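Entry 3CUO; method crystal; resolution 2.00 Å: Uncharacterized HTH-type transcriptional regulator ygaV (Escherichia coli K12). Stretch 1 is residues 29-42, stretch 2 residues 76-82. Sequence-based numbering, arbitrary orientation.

Stretch 1 29-42: ILCMLSGSPGTSAG
Stretch 2, residues 76-82: RILYSIK

Stretch 1 enters as the last part of a helix, residues 29-33, whose axis crosses the strand formed by residues 77-81 almost at a right angle (signed angle -89°, closest approach 8.2 Å). Leu33 N donates to Ile29 O at 2.7 Å, and Ser34 is the first residue to leave helical torsions (phi/psi -56/126). A type II turn from Leu33 to Ser36 follows, closed by Ser36 N to Leu33 O at 2.9 Å, with Gly35 at phi/psi 78/-10. The chain then runs extended through Pro37 (-73/158), takes a positive phi at Gly38 (71/51), and becomes extended again at Thr39 (-104/136) and Ser40 (-77/156). Ser40 occupies the N-cap position of the next helix, which starts at Ala41.

The backbones meet in an antiparallel register centred on Thr39 and Tyr79, whose CA atoms lie 5.1 Å apart. This pair exchanges two hydrogen bonds, Thr39 N to Tyr79 O and Tyr79 N to Thr39 O, each 2.9 Å, with angles at hydrogen of 170° and 155°. Tyr79 O also receives a weak, bent bond from Gly38 N (3.0 Å, 120°), so one carbonyl gathers two consecutive amides. Thr39 O additionally accepts a CA-H contact from Leu78 CA at 3.6 Å. Nearer the helix, a water extends the polar link: it donates to Leu33 O at 2.7 Å and accepts from Ile81 N at 2.8 Å, satisfying both backbone groups without direct contact between them.

Side-chain hydroxyls brace the connecting loop. Ser34 OG (chi1 m) donates back to Leu30 O at 3.0 Å, Ser36 OG (m) to Ser34 O at 3.1 Å, and Thr39 OG1 (m) to Ser36 O at 2.7 Å, the last tying the bridge residue to the turn.

Apolar packing joins the helix to the strand. Ile81 (chi1 m, chi2 148°) points its CA-to-CB bond sideways, yet its end approaches the helix: CD1 lies 3.7 Å from Leu33 CB, and CG1 lies 4.3 Å from Leu30 CD2. Leu30 and Leu33 are both mt; Leu33 points toward the strand, placing its CD1 4.4 Å from Tyr79 CB. Tyr79 (chi1 m, chi2 -94°) shares a sheet face with Thr39, and its CE2 reaches 4.2 Å from Ala41 CB. Thr39 O and Ala41 N lie at the ring edge. Leu78 (mt) occupies the other face, where its CB meets Gly38 CA at 3.6 Å and its CD2 meets Ser40 CB at 3.8 Å. Pro37 CB packs 3.6 Å from Ser80 CB. Together these contacts bury 520 Å², summed over both stretches.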

# COMPACT_ATOMS: atom_id res chain seq x y z
N ILE A 29 7.31 6.44 -10.41
CA ILE A 29 6.40 6.90 -11.52
C ILE A 29 5.30 7.79 -10.99
O ILE A 29 5.05 8.92 -11.51
CB ILE A 29 5.80 5.72 -12.28
CG1 ILE A 29 6.80 5.07 -13.23
CG2 ILE A 29 4.51 6.12 -13.14
CD1 ILE A 29 6.26 3.68 -13.77
N LEU A 30 4.59 7.27 -10.00
CA LEU A 30 3.49 8.00 -9.34
C LEU A 30 3.97 9.27 -8.67
O LEU A 30 3.32 10.27 -8.82
CB LEU A 30 2.71 7.10 -8.38
CG LEU A 30 2.07 5.86 -8.97
CD1 LEU A 30 1.55 4.95 -7.85
CD2 LEU A 30 0.95 6.19 -9.95
N CYS A 31 5.17 9.26 -8.07
CA CYS A 31 5.76 10.52 -7.56
C CYS A 31 6.03 11.51 -8.67
O CYS A 31 5.71 12.70 -8.51
CB CYS A 31 7.09 10.30 -6.87
SG CYS A 31 7.00 9.54 -5.28
N MET A 32 6.69 11.06 -9.75
CA MET A 32 6.91 11.93 -10.90
C MET A 32 5.62 12.47 -11.47
O MET A 32 5.54 13.61 -11.96
CB MET A 32 7.70 11.20 -12.01
CG MET A 32 8.32 12.13 -13.10
SD MET A 32 9.70 13.19 -12.47
CE MET A 32 10.71 12.13 -11.54
N LEU A 33 4.59 11.63 -11.51
CA LEU A 33 3.35 12.11 -12.08
C LEU A 33 2.62 13.09 -11.18
O LEU A 33 1.81 13.84 -11.67
CB LEU A 33 2.44 10.95 -12.45
CG LEU A 33 2.87 9.96 -13.55
CD1 LEU A 33 1.70 8.94 -13.71
CD2 LEU A 33 3.21 10.71 -14.82
N SER A 34 2.85 13.07 -9.86
CA SER A 34 2.14 14.00 -8.97
C SER A 34 2.35 15.44 -9.41
O SER A 34 3.49 15.91 -9.58
CB SER A 34 2.60 13.87 -7.51
OG SER A 34 2.45 12.55 -7.01
N GLY A 35 1.25 16.14 -9.61
CA GLY A 35 1.28 17.53 -10.01
C GLY A 35 1.57 17.74 -11.48
O GLY A 35 1.42 18.88 -11.99
N SER A 36 1.96 16.68 -12.18
CA SER A 36 2.63 16.85 -13.48
C SER A 36 1.97 15.99 -14.50
O SER A 36 2.59 15.08 -15.05
CB SER A 36 4.09 16.48 -13.37
OG SER A 36 4.62 17.07 -12.19
N PRO A 37 0.73 16.32 -14.81
CA PRO A 37 -0.07 15.50 -15.65
C PRO A 37 0.45 15.64 -17.07
O PRO A 37 1.12 16.62 -17.38
CB PRO A 37 -1.45 16.14 -15.54
CG PRO A 37 -1.13 17.59 -15.35
CD PRO A 37 0.05 17.60 -14.50
N GLY A 38 0.17 14.66 -17.90
CA GLY A 38 0.60 14.67 -19.23
C GLY A 38 2.09 14.45 -19.29
O GLY A 38 2.80 15.16 -19.98
N THR A 39 2.56 13.42 -18.61
CA THR A 39 3.98 13.07 -18.74
C THR A 39 4.13 11.84 -19.63
O THR A 39 3.44 10.84 -19.45
CB THR A 39 4.63 12.81 -17.35
OG1 THR A 39 4.51 13.96 -16.50
CG2 THR A 39 6.06 12.43 -17.50
N SER A 40 5.10 11.90 -20.51
CA SER A 40 5.37 10.80 -21.44
C SER A 40 6.11 9.59 -20.86
O SER A 40 6.82 9.65 -19.88
CB SER A 40 6.13 11.34 -22.66
OG SER A 40 7.36 11.92 -22.26
N ALA A 41 5.92 8.44 -21.50
CA ALA A 41 6.68 7.23 -21.15
C ALA A 41 8.21 7.37 -21.19
O ALA A 41 8.92 6.85 -20.33
CB ALA A 41 6.23 6.08 -22.01
N GLY A 42 8.75 8.04 -22.21
CA GLY A 42 10.17 8.26 -22.30
C GLY A 42 10.77 9.04 -21.13
O GLY A 42 11.84 8.74 -20.70
N ARG A 76 2.17 10.80 -29.49
CA ARG A 76 2.56 10.35 -28.17
C ARG A 76 1.35 10.03 -27.29
O ARG A 76 0.22 10.39 -27.62
CB ARG A 76 3.36 11.48 -27.49
CG ARG A 76 2.77 12.86 -27.89
CD ARG A 76 2.87 13.89 -26.77
NE ARG A 76 1.98 15.07 -26.97
CZ ARG A 76 0.66 15.14 -26.75
NH1 ARG A 76 -0.08 14.06 -26.36
NH2 ARG A 76 0.05 16.32 -26.92
N ILE A 77 1.63 9.29 -26.22
CA ILE A 77 0.74 9.03 -25.11
C ILE A 77 1.36 9.67 -23.90
O ILE A 77 2.57 9.47 -23.61
CB ILE A 77 0.53 7.52 -24.82
CG1 ILE A 77 0.10 6.76 -26.06
CG2 ILE A 77 -0.44 7.27 -23.64
CD1 ILE A 77 0.97 5.56 -26.30
N LEU A 78 0.52 10.37 -23.16
CA LEU A 78 0.88 11.03 -21.93
C LEU A 78 0.01 10.50 -20.80
O LEU A 78 -1.16 10.23 -21.01
CB LEU A 78 0.63 12.54 -22.09
CG LEU A 78 1.27 13.25 -23.30
CD1 LEU A 78 0.87 14.73 -23.36
CD2 LEU A 78 2.82 13.09 -23.31
N TYR A 79 0.57 10.44 -19.59
CA TYR A 79 -0.01 9.85 -18.47
C TYR A 79 -0.16 10.87 -17.33
O TYR A 79 0.68 11.78 -17.18
CB TYR A 79 0.85 8.65 -18.00
CG TYR A 79 1.05 7.58 -19.07
CD1 TYR A 79 0.22 6.49 -19.13
CD2 TYR A 79 2.06 7.69 -20.00
CE1 TYR A 79 0.39 5.54 -20.11
CE2 TYR A 79 2.21 6.73 -21.00
CZ TYR A 79 1.36 5.65 -21.01
OH TYR A 79 1.49 4.62 -21.95
N SER A 80 -1.20 10.68 -16.54
CA SER A 80 -1.51 11.51 -15.38
C SER A 80 -2.15 10.65 -14.26
O SER A 80 -2.75 9.57 -14.50
CB SER A 80 -2.39 12.71 -15.85
OG SER A 80 -3.75 12.42 -15.61
N ILE A 81 -2.05 11.11 -13.01
CA ILE A 81 -2.73 10.44 -11.92
C ILE A 81 -4.20 10.66 -12.07
O ILE A 81 -4.59 11.75 -12.30
CB ILE A 81 -2.19 10.80 -10.51
CG1 ILE A 81 -0.87 10.03 -10.33
CG2 ILE A 81 -3.24 10.33 -9.39
CD1 ILE A 81 0.12 10.63 -9.53
N LYS A 82 -4.96 9.56 -11.98
CA LYS A 82 -6.41 9.53 -12.02
C LYS A 82 -7.01 9.40 -10.62
O LYS A 82 -7.85 10.17 -10.26
CB LYS A 82 -6.92 8.32 -12.85
CG LYS A 82 -8.47 8.43 -13.23
CD LYS A 82 -9.09 7.11 -13.57
CE LYS A 82 -10.63 7.13 -13.37
NZ LYS A 82 -11.30 8.11 -14.35
O HOH W 1 -0.71 13.48 -12.62